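Local coordinates for protein prolyl-tRNA synthetase (Giardia lamblia ATCC 50803, PDB 3IAL) that probably catalyses the ATP-dependent attachment of L-proline to tRNA(Pro), the class II aminoacyl-tRNA synthetase reaction that passes through prolyl-adenylate, at residues P43-V48 against K157-L162; R51-F56 against G289-P294; V302-I307 against D330-K335; G323-I328 against V340-D345; V362-E367 against N415-E420. One frame throughout, in Å; residues are numbered along the deposited sequence.

Interaction 1 of 5, residues P43-V48 against K157-L162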
# COMPACT_ATOMS: atom_id res chain seq x y z
N PRO B 43 -6.95 -16.77 15.66
CA PRO B 43 -8.19 -17.49 15.97
C PRO B 43 -9.46 -17.03 15.22
O PRO B 43 -10.54 -17.04 15.78
CB PRO B 43 -8.35 -17.26 17.48
CG PRO B 43 -7.76 -15.93 17.69
CD PRO B 43 -6.57 -15.87 16.77
N VAL B 44 -9.32 -16.63 13.96
CA VAL B 44 -10.48 -16.46 13.10
C VAL B 44 -10.21 -17.29 11.85
O VAL B 44 -9.25 -17.01 11.12
CB VAL B 44 -10.73 -14.97 12.76
CG1 VAL B 44 -11.91 -14.82 11.81
CG2 VAL B 44 -10.99 -14.19 14.05
N LYS B 45 -11.03 -18.32 11.64
CA LYS B 45 -10.85 -19.25 10.53
C LYS B 45 -10.70 -18.51 9.20
O LYS B 45 -11.48 -17.62 8.89
CB LYS B 45 -12.03 -20.23 10.46
CG LYS B 45 -12.14 -21.04 9.16
CD LYS B 45 -13.18 -22.16 9.27
CE LYS B 45 -13.59 -22.68 7.91
NZ LYS B 45 -14.60 -23.78 8.02
N GLY B 46 -9.66 -18.87 8.45
CA GLY B 46 -9.39 -18.28 7.15
C GLY B 46 -8.87 -16.85 7.16
O GLY B 46 -8.81 -16.22 6.11
N CYS B 47 -8.51 -16.34 8.34
CA CYS B 47 -7.90 -15.01 8.44
C CYS B 47 -6.48 -15.20 8.96
O CYS B 47 -6.28 -15.44 10.15
CB CYS B 47 -8.69 -14.11 9.39
SG CYS B 47 -10.36 -13.78 8.86
N VAL B 48 -5.51 -15.11 8.06
CA VAL B 48 -4.14 -15.44 8.40
C VAL B 48 -3.30 -14.19 8.50
O VAL B 48 -3.47 -13.27 7.72
CB VAL B 48 -3.52 -16.43 7.37
CG1 VAL B 48 -4.41 -17.65 7.21
CG2 VAL B 48 -3.30 -15.74 6.05
N LYS B 157 -14.44 -22.40 2.54
CA LYS B 157 -14.35 -23.62 3.32
C LYS B 157 -12.97 -24.21 3.07
O LYS B 157 -12.32 -23.86 2.09
CB LYS B 157 -15.46 -24.58 2.85
CG LYS B 157 -15.87 -25.64 3.86
CD LYS B 157 -17.30 -26.15 3.59
CE LYS B 157 -17.49 -26.65 2.15
NZ LYS B 157 -18.89 -27.10 1.90
N ASN B 158 -12.52 -25.10 3.96
CA ASN B 158 -11.18 -25.68 3.87
C ASN B 158 -10.15 -24.63 3.48
O ASN B 158 -9.68 -24.59 2.34
CB ASN B 158 -11.15 -26.83 2.85
CG ASN B 158 -11.99 -28.01 3.29
OD1 ASN B 158 -12.00 -28.38 4.47
ND2 ASN B 158 -12.69 -28.62 2.33
N THR B 159 -9.82 -23.77 4.44
CA THR B 159 -8.96 -22.63 4.17
C THR B 159 -7.49 -23.07 4.02
O THR B 159 -7.03 -23.98 4.70
CB THR B 159 -9.08 -21.55 5.27
OG1 THR B 159 -8.55 -22.04 6.51
CG2 THR B 159 -10.53 -21.13 5.48
N LYS B 160 -6.79 -22.41 3.10
CA LYS B 160 -5.38 -22.65 2.85
C LYS B 160 -4.77 -21.27 2.62
O LYS B 160 -5.28 -20.51 1.79
CB LYS B 160 -5.20 -23.56 1.62
CG LYS B 160 -3.76 -24.07 1.36
CD LYS B 160 -3.79 -25.34 0.47
CE LYS B 160 -2.39 -25.94 0.19
NZ LYS B 160 -1.81 -26.80 1.31
N PRO B 161 -3.70 -20.92 3.36
CA PRO B 161 -3.07 -19.60 3.19
C PRO B 161 -2.82 -19.23 1.73
O PRO B 161 -2.38 -20.07 0.95
CB PRO B 161 -1.74 -19.76 3.93
CG PRO B 161 -2.03 -20.72 4.98
CD PRO B 161 -3.02 -21.70 4.40
N LEU B 162 -3.14 -17.98 1.38
CA LEU B 162 -2.91 -17.41 0.05
C LEU B 162 -3.90 -17.91 -1.02
O LEU B 162 -4.25 -17.16 -1.92
CB LEU B 162 -1.47 -17.64 -0.44
CG LEU B 162 -0.33 -17.32 0.53
CD1 LEU B 162 0.99 -17.56 -0.14
CD2 LEU B 162 -0.42 -15.87 1.00

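Interaction 2 of 5, residues R51-F56 against G289-P294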
# COMPACT_ATOMS: atom_id res chain seq x y z
N ARG B 51 3.16 -12.49 7.94
CA ARG B 51 4.40 -12.14 8.65
C ARG B 51 5.36 -11.40 7.70
O ARG B 51 5.18 -11.46 6.48
CB ARG B 51 5.04 -13.39 9.23
CG ARG B 51 4.10 -14.16 10.14
CD ARG B 51 4.80 -15.30 10.82
NE ARG B 51 5.78 -14.83 11.80
CZ ARG B 51 6.44 -15.63 12.64
NH1 ARG B 51 6.23 -16.94 12.63
NH2 ARG B 51 7.31 -15.10 13.50
N PRO B 52 6.38 -10.71 8.24
CA PRO B 52 7.24 -9.80 7.45
C PRO B 52 7.80 -10.35 6.14
O PRO B 52 7.70 -9.69 5.09
CB PRO B 52 8.38 -9.48 8.41
CG PRO B 52 7.74 -9.49 9.73
CD PRO B 52 6.73 -10.61 9.67
N TYR B 53 8.42 -11.53 6.21
CA TYR B 53 9.07 -12.10 5.04
C TYR B 53 8.05 -12.37 3.93
O TYR B 53 8.31 -12.10 2.77
CB TYR B 53 9.83 -13.38 5.43
CG TYR B 53 10.93 -13.73 4.47
CD1 TYR B 53 12.11 -13.00 4.44
CD2 TYR B 53 10.79 -14.79 3.57
CE1 TYR B 53 13.12 -13.30 3.55
CE2 TYR B 53 11.80 -15.10 2.67
CZ TYR B 53 12.96 -14.35 2.66
OH TYR B 53 13.96 -14.64 1.79
N GLY B 54 6.90 -12.91 4.31
CA GLY B 54 5.80 -13.10 3.37
C GLY B 54 5.15 -11.80 2.88
O GLY B 54 4.89 -11.65 1.68
N PHE B 55 4.88 -10.86 3.79
CA PHE B 55 4.20 -9.63 3.35
C PHE B 55 5.03 -8.81 2.36
O PHE B 55 4.47 -8.16 1.48
CB PHE B 55 3.79 -8.71 4.50
CG PHE B 55 2.87 -7.60 4.05
CD1 PHE B 55 1.58 -7.90 3.65
CD2 PHE B 55 3.32 -6.29 3.96
CE1 PHE B 55 0.73 -6.89 3.19
CE2 PHE B 55 2.47 -5.28 3.51
CZ PHE B 55 1.17 -5.58 3.13
N PHE B 56 6.36 -8.84 2.48
CA PHE B 56 7.21 -8.14 1.53
C PHE B 56 6.94 -8.60 0.08
O PHE B 56 6.96 -7.79 -0.84
CB PHE B 56 8.70 -8.32 1.85
CG PHE B 56 9.59 -7.69 0.83
CD1 PHE B 56 10.09 -6.42 1.04
CD2 PHE B 56 9.85 -8.32 -0.37
CE1 PHE B 56 10.87 -5.81 0.08
CE2 PHE B 56 10.63 -7.71 -1.34
CZ PHE B 56 11.14 -6.45 -1.11
N GLY B 289 14.59 -27.89 -0.94
CA GLY B 289 15.21 -27.05 0.09
C GLY B 289 14.31 -25.93 0.58
O GLY B 289 14.69 -25.18 1.49
N GLY B 290 13.13 -25.79 -0.03
CA GLY B 290 12.19 -24.72 0.32
C GLY B 290 11.94 -23.77 -0.83
O GLY B 290 11.72 -24.21 -1.96
N LEU B 291 11.99 -22.47 -0.54
CA LEU B 291 11.63 -21.45 -1.50
C LEU B 291 12.75 -21.18 -2.49
O LEU B 291 13.92 -21.39 -2.18
CB LEU B 291 11.27 -20.13 -0.79
CG LEU B 291 10.12 -20.15 0.22
CD1 LEU B 291 9.98 -18.80 0.90
CD2 LEU B 291 8.82 -20.58 -0.42
N VAL B 292 12.36 -20.72 -3.67
CA VAL B 292 13.25 -20.26 -4.71
C VAL B 292 12.56 -19.01 -5.30
O VAL B 292 11.66 -19.14 -6.11
CB VAL B 292 13.42 -21.34 -5.80
CG1 VAL B 292 14.20 -20.82 -7.00
CG2 VAL B 292 14.09 -22.61 -5.22
N LEU B 293 12.98 -17.83 -4.87
CA LEU B 293 12.23 -16.59 -5.14
C LEU B 293 12.72 -15.86 -6.38
O LEU B 293 13.91 -15.59 -6.52
CB LEU B 293 12.34 -15.65 -3.93
CG LEU B 293 11.85 -16.20 -2.60
CD1 LEU B 293 12.17 -15.21 -1.47
CD2 LEU B 293 10.35 -16.49 -2.65
N PRO B 294 11.79 -15.50 -7.29
CA PRO B 294 12.13 -14.53 -8.31
C PRO B 294 12.57 -13.21 -7.66
O PRO B 294 12.10 -12.88 -6.56
CB PRO B 294 10.81 -14.34 -9.06
CG PRO B 294 10.03 -15.58 -8.79
CD PRO B 294 10.40 -15.98 -7.41

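Interaction 3 of 5, residues V302-I307 against D330-K335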
# COMPACT_ATOMS: atom_id res chain seq x y z
N VAL B 302 20.50 -10.84 -2.39
CA VAL B 302 21.85 -11.37 -2.23
C VAL B 302 22.26 -11.41 -0.76
O VAL B 302 22.14 -10.42 -0.06
CB VAL B 302 22.88 -10.49 -2.97
CG1 VAL B 302 24.30 -11.01 -2.73
CG2 VAL B 302 22.57 -10.43 -4.46
N VAL B 303 22.73 -12.56 -0.30
CA VAL B 303 23.31 -12.64 1.04
C VAL B 303 24.81 -12.83 0.90
O VAL B 303 25.27 -13.75 0.22
CB VAL B 303 22.67 -13.75 1.89
CG1 VAL B 303 22.78 -15.13 1.20
CG2 VAL B 303 23.30 -13.76 3.29
N ILE B 304 25.58 -11.94 1.52
CA ILE B 304 27.04 -12.03 1.47
C ILE B 304 27.50 -12.64 2.78
O ILE B 304 27.16 -12.14 3.84
CB ILE B 304 27.70 -10.66 1.26
CG1 ILE B 304 27.05 -9.91 0.09
CG2 ILE B 304 29.17 -10.82 0.98
CD1 ILE B 304 27.71 -8.56 -0.22
N ILE B 305 28.26 -13.72 2.70
CA ILE B 305 28.69 -14.44 3.89
C ILE B 305 30.22 -14.41 4.03
O ILE B 305 30.93 -14.96 3.20
CB ILE B 305 28.21 -15.90 3.86
CG1 ILE B 305 26.67 -15.94 3.79
CG2 ILE B 305 28.69 -16.66 5.11
CD1 ILE B 305 26.10 -17.32 3.47
N PRO B 306 30.72 -13.73 5.08
CA PRO B 306 32.14 -13.83 5.38
C PRO B 306 32.46 -15.24 5.89
O PRO B 306 31.78 -15.72 6.78
CB PRO B 306 32.35 -12.80 6.50
CG PRO B 306 31.06 -12.10 6.69
CD PRO B 306 29.99 -12.90 6.05
N ILE B 307 33.46 -15.89 5.30
CA ILE B 307 33.85 -17.23 5.74
C ILE B 307 35.25 -17.23 6.35
O ILE B 307 36.07 -16.35 6.05
CB ILE B 307 33.77 -18.29 4.60
CG1 ILE B 307 34.74 -17.99 3.46
CG2 ILE B 307 32.35 -18.39 4.08
CD1 ILE B 307 34.72 -19.04 2.35
N ASP B 330 27.93 -2.28 -0.53
CA ASP B 330 27.65 -0.88 -0.85
C ASP B 330 27.49 -0.64 -2.35
O ASP B 330 26.60 0.09 -2.77
CB ASP B 330 28.73 0.06 -0.27
CG ASP B 330 28.68 0.16 1.26
OD1 ASP B 330 27.60 -0.07 1.84
OD2 ASP B 330 29.72 0.48 1.87
N THR B 331 28.36 -1.25 -3.15
CA THR B 331 28.24 -1.21 -4.61
C THR B 331 26.91 -1.84 -5.09
O THR B 331 26.17 -1.22 -5.85
CB THR B 331 29.42 -1.93 -5.28
OG1 THR B 331 30.63 -1.22 -4.98
CG2 THR B 331 29.25 -2.01 -6.79
N LEU B 332 26.61 -3.05 -4.62
CA LEU B 332 25.36 -3.73 -5.00
C LEU B 332 24.10 -2.94 -4.60
O LEU B 332 23.11 -2.94 -5.34
CB LEU B 332 25.30 -5.14 -4.41
CG LEU B 332 26.41 -6.13 -4.81
CD1 LEU B 332 26.07 -7.50 -4.25
CD2 LEU B 332 26.62 -6.19 -6.32
N LYS B 333 24.13 -2.27 -3.45
CA LYS B 333 22.98 -1.47 -3.01
C LYS B 333 22.90 -0.12 -3.73
O LYS B 333 21.88 0.20 -4.35
CB LYS B 333 23.02 -1.25 -1.49
CG LYS B 333 22.68 -2.49 -0.68
CD LYS B 333 22.48 -2.17 0.81
CE LYS B 333 23.79 -1.85 1.50
NZ LYS B 333 23.63 -1.79 2.98
N SER B 334 23.99 0.64 -3.67
CA SER B 334 23.99 2.03 -4.15
C SER B 334 23.93 2.16 -5.67
O SER B 334 23.19 3.00 -6.18
CB SER B 334 25.22 2.77 -3.60
OG SER B 334 25.33 2.56 -2.20
N LYS B 335 24.70 1.34 -6.38
CA LYS B 335 24.80 1.45 -7.84
C LYS B 335 23.75 0.63 -8.60
O LYS B 335 23.37 0.99 -9.71
CB LYS B 335 26.20 1.05 -8.33
CG LYS B 335 27.28 2.10 -8.10
CD LYS B 335 27.13 3.31 -9.03
CE LYS B 335 28.40 4.14 -9.08
NZ LYS B 335 28.13 5.56 -9.46

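Interaction 4 of 5, residues G323-I328 against V340-D345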
# COMPACT_ATOMS: atom_id res chain seq x y z
N GLY B 323 35.81 -5.82 5.72
CA GLY B 323 35.92 -4.57 4.97
C GLY B 323 35.53 -4.68 3.50
O GLY B 323 34.85 -3.81 2.97
N LYS B 324 35.96 -5.75 2.83
CA LYS B 324 35.65 -5.94 1.42
C LYS B 324 34.20 -6.36 1.21
O LYS B 324 33.56 -5.94 0.25
CB LYS B 324 36.60 -6.96 0.78
CG LYS B 324 36.51 -7.04 -0.75
CD LYS B 324 37.03 -5.79 -1.46
CE LYS B 324 38.53 -5.60 -1.27
NZ LYS B 324 39.06 -4.54 -2.17
N VAL B 325 33.69 -7.20 2.11
CA VAL B 325 32.27 -7.56 2.11
C VAL B 325 31.37 -6.31 2.11
O VAL B 325 30.37 -6.26 1.40
CB VAL B 325 31.92 -8.50 3.31
CG1 VAL B 325 30.42 -8.54 3.58
CG2 VAL B 325 32.46 -9.91 3.05
N ASN B 326 31.76 -5.29 2.88
CA ASN B 326 31.02 -4.02 2.93
C ASN B 326 31.09 -3.23 1.62
O ASN B 326 30.09 -2.68 1.18
CB ASN B 326 31.52 -3.15 4.10
CG ASN B 326 31.14 -3.72 5.46
OD1 ASN B 326 30.11 -4.35 5.62
ND2 ASN B 326 32.00 -3.48 6.46
N GLU B 327 32.27 -3.18 1.00
CA GLU B 327 32.43 -2.51 -0.29
C GLU B 327 31.64 -3.20 -1.40
O GLU B 327 31.15 -2.54 -2.32
CB GLU B 327 33.91 -2.45 -0.70
CG GLU B 327 34.79 -1.59 0.20
CD GLU B 327 36.25 -1.67 -0.19
OE1 GLU B 327 36.54 -1.65 -1.41
OE2 GLU B 327 37.11 -1.76 0.71
N ILE B 328 31.54 -4.53 -1.33
CA ILE B 328 30.68 -5.28 -2.24
C ILE B 328 29.21 -4.93 -1.96
O ILE B 328 28.47 -4.58 -2.88
CB ILE B 328 30.89 -6.80 -2.12
CG1 ILE B 328 32.27 -7.20 -2.66
CG2 ILE B 328 29.82 -7.57 -2.87
CD1 ILE B 328 32.55 -8.69 -2.60
N VAL B 340 20.55 -6.27 -0.21
CA VAL B 340 21.70 -7.07 0.18
C VAL B 340 21.72 -7.24 1.69
O VAL B 340 21.44 -6.31 2.43
CB VAL B 340 23.00 -6.39 -0.28
CG1 VAL B 340 24.22 -7.21 0.11
CG2 VAL B 340 22.95 -6.14 -1.79
N SER B 341 22.05 -8.45 2.14
CA SER B 341 22.26 -8.71 3.56
C SER B 341 23.66 -9.29 3.80
O SER B 341 24.21 -9.97 2.93
CB SER B 341 21.20 -9.68 4.08
OG SER B 341 21.26 -9.75 5.49
N ILE B 342 24.21 -9.00 4.97
CA ILE B 342 25.51 -9.53 5.41
C ILE B 342 25.27 -10.35 6.66
O ILE B 342 24.82 -9.80 7.68
CB ILE B 342 26.49 -8.39 5.76
CG1 ILE B 342 26.72 -7.46 4.57
CG2 ILE B 342 27.85 -8.96 6.24
CD1 ILE B 342 27.54 -6.20 4.92
N ASP B 343 25.56 -11.66 6.60
CA ASP B 343 25.44 -12.54 7.77
C ASP B 343 26.79 -12.75 8.43
O ASP B 343 27.47 -13.74 8.15
CB ASP B 343 24.84 -13.90 7.40
CG ASP B 343 24.47 -14.74 8.62
OD1 ASP B 343 25.19 -14.69 9.64
OD2 ASP B 343 23.48 -15.49 8.56
N ASP B 344 27.16 -11.84 9.33
CA ASP B 344 28.44 -11.92 10.02
C ASP B 344 28.37 -12.65 11.36
O ASP B 344 29.18 -12.38 12.25
CB ASP B 344 29.04 -10.50 10.19
CG ASP B 344 28.10 -9.54 10.91
OD1 ASP B 344 26.97 -9.95 11.30
OD2 ASP B 344 28.49 -8.37 11.08
N ASP B 345 27.41 -13.56 11.53
CA ASP B 345 27.30 -14.35 12.76
C ASP B 345 28.24 -15.55 12.67
O ASP B 345 27.89 -16.56 12.06
CB ASP B 345 25.86 -14.81 13.02
CG ASP B 345 25.70 -15.54 14.36
OD1 ASP B 345 26.66 -15.54 15.17
OD2 ASP B 345 24.62 -16.13 14.60

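Interaction 5 of 5, residues V362-E367 against N415-E420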
# COMPACT_ATOMS: atom_id res chain seq x y z
N VAL B 362 16.67 -17.09 -0.99
CA VAL B 362 17.50 -15.95 -1.42
C VAL B 362 18.18 -16.29 -2.75
O VAL B 362 18.87 -17.29 -2.84
CB VAL B 362 18.57 -15.59 -0.36
CG1 VAL B 362 19.46 -14.41 -0.86
CG2 VAL B 362 17.91 -15.24 0.96
N PRO B 363 17.95 -15.48 -3.81
CA PRO B 363 18.46 -15.80 -5.15
C PRO B 363 19.96 -16.10 -5.22
O PRO B 363 20.35 -17.10 -5.82
CB PRO B 363 18.14 -14.53 -5.94
CG PRO B 363 16.91 -13.99 -5.28
CD PRO B 363 17.09 -14.27 -3.83
N LEU B 364 20.77 -15.27 -4.59
CA LEU B 364 22.22 -15.39 -4.69
C LEU B 364 22.90 -15.28 -3.33
O LEU B 364 22.53 -14.43 -2.52
CB LEU B 364 22.78 -14.30 -5.61
CG LEU B 364 22.44 -14.36 -7.10
CD1 LEU B 364 22.83 -13.05 -7.79
CD2 LEU B 364 23.13 -15.54 -7.76
N ARG B 365 23.88 -16.13 -3.08
CA ARG B 365 24.84 -15.86 -2.01
C ARG B 365 26.23 -15.68 -2.58
O ARG B 365 26.62 -16.35 -3.54
CB ARG B 365 24.84 -16.94 -0.92
CG ARG B 365 25.48 -18.24 -1.31
CD ARG B 365 25.75 -19.12 -0.11
NE ARG B 365 26.24 -20.42 -0.55
CZ ARG B 365 25.47 -21.39 -1.01
NH1 ARG B 365 24.14 -21.24 -1.08
NH2 ARG B 365 26.02 -22.54 -1.40
N ILE B 366 26.96 -14.75 -1.98
CA ILE B 366 28.34 -14.54 -2.29
C ILE B 366 29.14 -14.93 -1.04
O ILE B 366 28.80 -14.51 0.06
CB ILE B 366 28.62 -13.06 -2.64
CG1 ILE B 366 27.73 -12.59 -3.79
CG2 ILE B 366 30.10 -12.85 -3.00
CD1 ILE B 366 27.87 -11.11 -4.12
N GLU B 367 30.17 -15.75 -1.22
CA GLU B 367 31.05 -16.12 -0.13
C GLU B 367 32.39 -15.44 -0.36
O GLU B 367 32.94 -15.50 -1.45
CB GLU B 367 31.23 -17.63 -0.06
CG GLU B 367 29.93 -18.38 0.22
CD GLU B 367 30.09 -19.90 0.21
OE1 GLU B 367 31.23 -20.39 0.25
OE2 GLU B 367 29.05 -20.60 0.16
N ASN B 415 26.05 -5.17 -14.81
CA ASN B 415 26.89 -5.71 -13.75
C ASN B 415 26.75 -7.23 -13.70
O ASN B 415 25.69 -7.77 -14.01
CB ASN B 415 26.48 -5.09 -12.41
CG ASN B 415 27.15 -5.76 -11.22
OD1 ASN B 415 26.56 -6.61 -10.56
ND2 ASN B 415 28.40 -5.37 -10.95
N VAL B 416 27.82 -7.91 -13.31
CA VAL B 416 27.83 -9.37 -13.29
C VAL B 416 26.77 -9.95 -12.34
O VAL B 416 26.11 -10.91 -12.68
CB VAL B 416 29.25 -9.93 -12.98
CG1 VAL B 416 29.62 -9.73 -11.52
CG2 VAL B 416 29.34 -11.41 -13.37
N ILE B 417 26.59 -9.35 -11.16
CA ILE B 417 25.59 -9.84 -10.21
C ILE B 417 24.18 -9.65 -10.78
O ILE B 417 23.35 -10.55 -10.69
CB ILE B 417 25.71 -9.17 -8.81
CG1 ILE B 417 27.11 -9.35 -8.22
CG2 ILE B 417 24.68 -9.75 -7.85
CD1 ILE B 417 27.65 -10.76 -8.30
N LYS B 418 23.93 -8.49 -11.38
CA LYS B 418 22.70 -8.29 -12.15
C LYS B 418 22.56 -9.38 -13.24
O LYS B 418 21.53 -10.04 -13.31
CB LYS B 418 22.66 -6.88 -12.76
CG LYS B 418 21.57 -6.69 -13.80
CD LYS B 418 21.27 -5.22 -14.07
CE LYS B 418 20.20 -5.08 -15.16
NZ LYS B 418 20.69 -5.52 -16.50
N ASP B 419 23.60 -9.56 -14.06
CA ASP B 419 23.58 -10.62 -15.09
C ASP B 419 23.19 -11.98 -14.50
O ASP B 419 22.43 -12.73 -15.11
CB ASP B 419 24.93 -10.77 -15.80
CG ASP B 419 25.31 -9.55 -16.62
OD1 ASP B 419 24.43 -8.94 -17.26
OD2 ASP B 419 26.50 -9.20 -16.63
N GLU B 420 23.73 -12.29 -13.32
CA GLU B 420 23.44 -13.55 -12.64
C GLU B 420 21.98 -13.63 -12.19
O GLU B 420 21.37 -14.70 -12.28
CB GLU B 420 24.38 -13.76 -11.45
CG GLU B 420 25.81 -14.11 -11.83
CD GLU B 420 25.93 -15.47 -12.49
OE1 GLU B 420 25.35 -16.45 -11.98
OE2 GLU B 420 26.61 -15.57 -13.53

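Interaction 1 of 5, residues P43-V48 against K157-L162
The gamma methyl of Thr159 presses on the backbone of Gly46, with Thr159 CG2 only 3.5 Å from Gly46 CA, and this is the tight centre of the contact. Gly46 occupies the third position of a type II beta turn that runs from Val44 to Cys47 and is closed by the bond from Cys47 N to Val44 O (3.0 Å). At that position phi is positive (72°), a conformation that suits glycine, and the absence of a side chain lets the threonine methyl lie directly over the main chain. Thr159 presents the methyl by setting CG2 anti to its carbonyl carbon, while OG1 sits between the backbone N and the carbonyl carbon (chi1 67°). A branched, compact residue fits here because CB and CG2 both rest on Gly46, CG2 the nearer.

Away from this point the packing slackens. The extended, exposed chain of Lys45 passes obliquely by Thr159 and lends its aliphatic part, Lys45 CG lying 4.0 Å from Thr159 CG2, so that the ammonium end can probably stay among water. Along the chain Val48 meets the ring of Pro161 loosely, with Val48 CG1 4.5 Å from Pro161 CG. No hydrogen bond joins the two segments.

Leu162 touches the bound prolyl-adenylate, and Cys47 and Val44 pack on Val82 and Leu117 of the second subunit. Both segments are loops, one leading to strand 49-50, the other to strand 167-177. Arg166 pairs backbone to backbone with Gly46 and gives NH1 to Lys45 O, while Pro161 and Leu162 rest on Met32 of helix 24-34.

Interaction 2 of 5, residues R51-F56 against G289-P294
Tyr53 reaches across to a pair of leucines, Leu291 and Leu293, and makes the whole contact. Taken in order, the first segment begins with Arg51 at the N-cap of helix 52-71, where its carbonyl receives Phe55 N (2.8 Å). Pro52 follows in the first turn of the helix, a place where the lack of an N-H costs nothing, and its O accepts from Phe56 N. Tyr53 comes next, with CG anti to the backbone N (chi1 -158°), which carries the ring out from the helix toward the loop 289-294. Leu291 CD1 lies at the ring edge, near its plane, 4.5 Å from Tyr53 CE2. Leu293 points back against the tyrosine, its CD1 obliquely placed 3.8 Å from Tyr53 OH.

The backbone of both leucines is tied to the chain near Lys360, through bonds to Leu359 and Gly361, and Lys360 O is also the hydrogen-bond partner of Tyr53 OH. Lys360 makes a cation-pi contact with the same ring.

A tyrosine therefore serves two kinds of neighbour: its carbon skeleton takes up methyl groups of buried leucines by dispersion, while the hydroxyl of this partly exposed residue is satisfied by Lys360 O, outside both segments.

Interaction 3 of 5, residues V302-I307 against D330-K335
Leu332 bridges two strand residues with a single methyl, and the apolar contacts are all of this kind. Leu332 CD1 lies 4.2 Å from Val302 CG1 and 4.5 Å from Ile304 CD1, so the helix residue stands over the strand between two neighbours that are both buried. Val302 and Ile304 are two residues apart on the strand and turn the same way, toward the helix. Beta-branched side chains suit an extended backbone, and the longer isoleucine, with chi2 near -177°, pushes its CD1 out to the leucine. The separation of Val302 CA and Leu332 CA, 8.9 Å, is bridged by the valine and leucine side chains.

The contact sits in a beta-alpha-beta unit: strand 302-307, helix 315-334 and strand 340-342, with the two strands parallel neighbours in the sheet of the anticodon-binding domain. Val340 of the second strand packs on both Ile304 and Leu332, and Ile304 also leans on Val325, Ile328 and Ala329 of the helix.

No hydrogen bond joins the two segments. The strand spends its backbone bonds on its neighbours in the sheet, Val302 and Ile304 with Ser341, Val303 with Leu364 and Ile366. Within 330-335, Asp330 O takes two donors, Ser334 N at 2.8 Å, the ordinary helical bond, and Ser334 OG also at 2.8 Å, and the two arrive from opposite faces of the carbonyl plane. Ser334 can do this because chi1 (-49°) folds the hydroxyl back along the helix toward the carbonyl one turn earlier. Lys335 N continues the pattern to Thr331 O at 3.0 Å.

Interaction 4 of 5, residues G323-I328 against V340-D345
Helix 315-334 passes over edge strand 340-342 with Val325 CA and Ile342 CA 7.8 Å apart, close enough for the side chains from the two sides to overlap. Val325 and Ile342 do so, sliding past each other in opposite directions. Val325 CG1, anti to the backbone N (chi1 163°), comes to 3.7 Å from Ile342 CG2 and 3.9 Å from Ile342 CD1, so one methyl sits against both branches of the isoleucine. A beta-branched residue suits the extended strand, and Ile342, with CG1 anti to its carbonyl carbon, offers the helix two branches.

The second helix residue to take part is Asn326, whose CA-CB bond leads away from the strand. Its side chain nonetheless crosses that of Ile342 at about a right angle and sets Asn326 OD1 3.2 Å from Ile342 CD1. This is close packing of an oxygen on a methyl, not a polar bond.

The contact packs the helix of the beta-alpha-beta unit 302-307, 315-334, 340-342 on its second strand, at the edge of the anticodon-binding domain's sheet; Val325 packs further on Ile304 and Val368 there. Beyond the strand the chain turns at Asp343, whose OD1 accepts from Asp345 N (3.1 Å, 159°), an Asx turn. Asp343 OD2 is taken by Tyr357 OH of helix 350-359. On the helix, Lys324 and Glu327 form a long salt bridge.

The contact between the segments is thus dispersive: branched aliphatics supply the grip, asparagine lies at the exposed margin where its amide can meet water, and Asp343 is left to order the loop that follows.

Interaction 5 of 5, residues V362-E367 against N415-E420
Leu364 CD1 is the methyl on which most of the contact turns. It lies 3.8 Å from Ile417 CG2 and 4.0 Å from Glu420 CB, settling between two residues one turn apart on the helix, the aliphatic root of the glutamate serving as wall. Ile366, two residues along the strand, meets the other branch of Ile417: Ile366 CD1 lies 4.2 Å from Ile417 CD1. Ile417 thus divides its branches between two strand residues, which is what its forked shape is good for.

In the next shell, Arg391 holds the carboxylate of Glu420 in a salt bridge, the glutamate chain being bent at chi2 (-67°). Asn415, at the N-cap, starts the helix by receiving Ile417 N and Lys418 N on OD1 in weak bonds, while its ND2 donates to Val398 O and Lys400 O. Separately, on the strand's other face, Arg365 NE meets the anti lone pair of Glu367 OE2 (2.9 Å, 161°), in the guanidinium plane.

The N-to-C directions of strand 364-367 and helix 416-420 are 141° apart, nearer antiparallel than parallel, with axes 10.7 Å apart. The layered alpha/beta build, a mixed sheet with helices packed on both faces, is that of the class IIa anticodon-binding domain, here with helix 416-438 laid on the sheet.

How the interactions relate
From the N terminus, interaction 1 closes the loop from 43-48 to 157-162, and interaction 2 begins just after its first segment and closes only at 289-294, so the two cross; both also adjoin the second subunit. Interaction 2 brings helix 52-71 to the stretch leading into the anticodon-binding domain. There interactions 3 and 4 cross within one beta-alpha-beta unit, their centres about 5 Å apart, and share helix 315-334. Interaction 5 follows in series, adding helix 416-438 to the same sheet; Ile417 touches Leu332 of interaction 3, and Pro363 lies against Leu293 of interaction 2. Interaction 1, beside the adenylate pocket, is far from interactions 3 to 5, with centres 36 to 39 Å away.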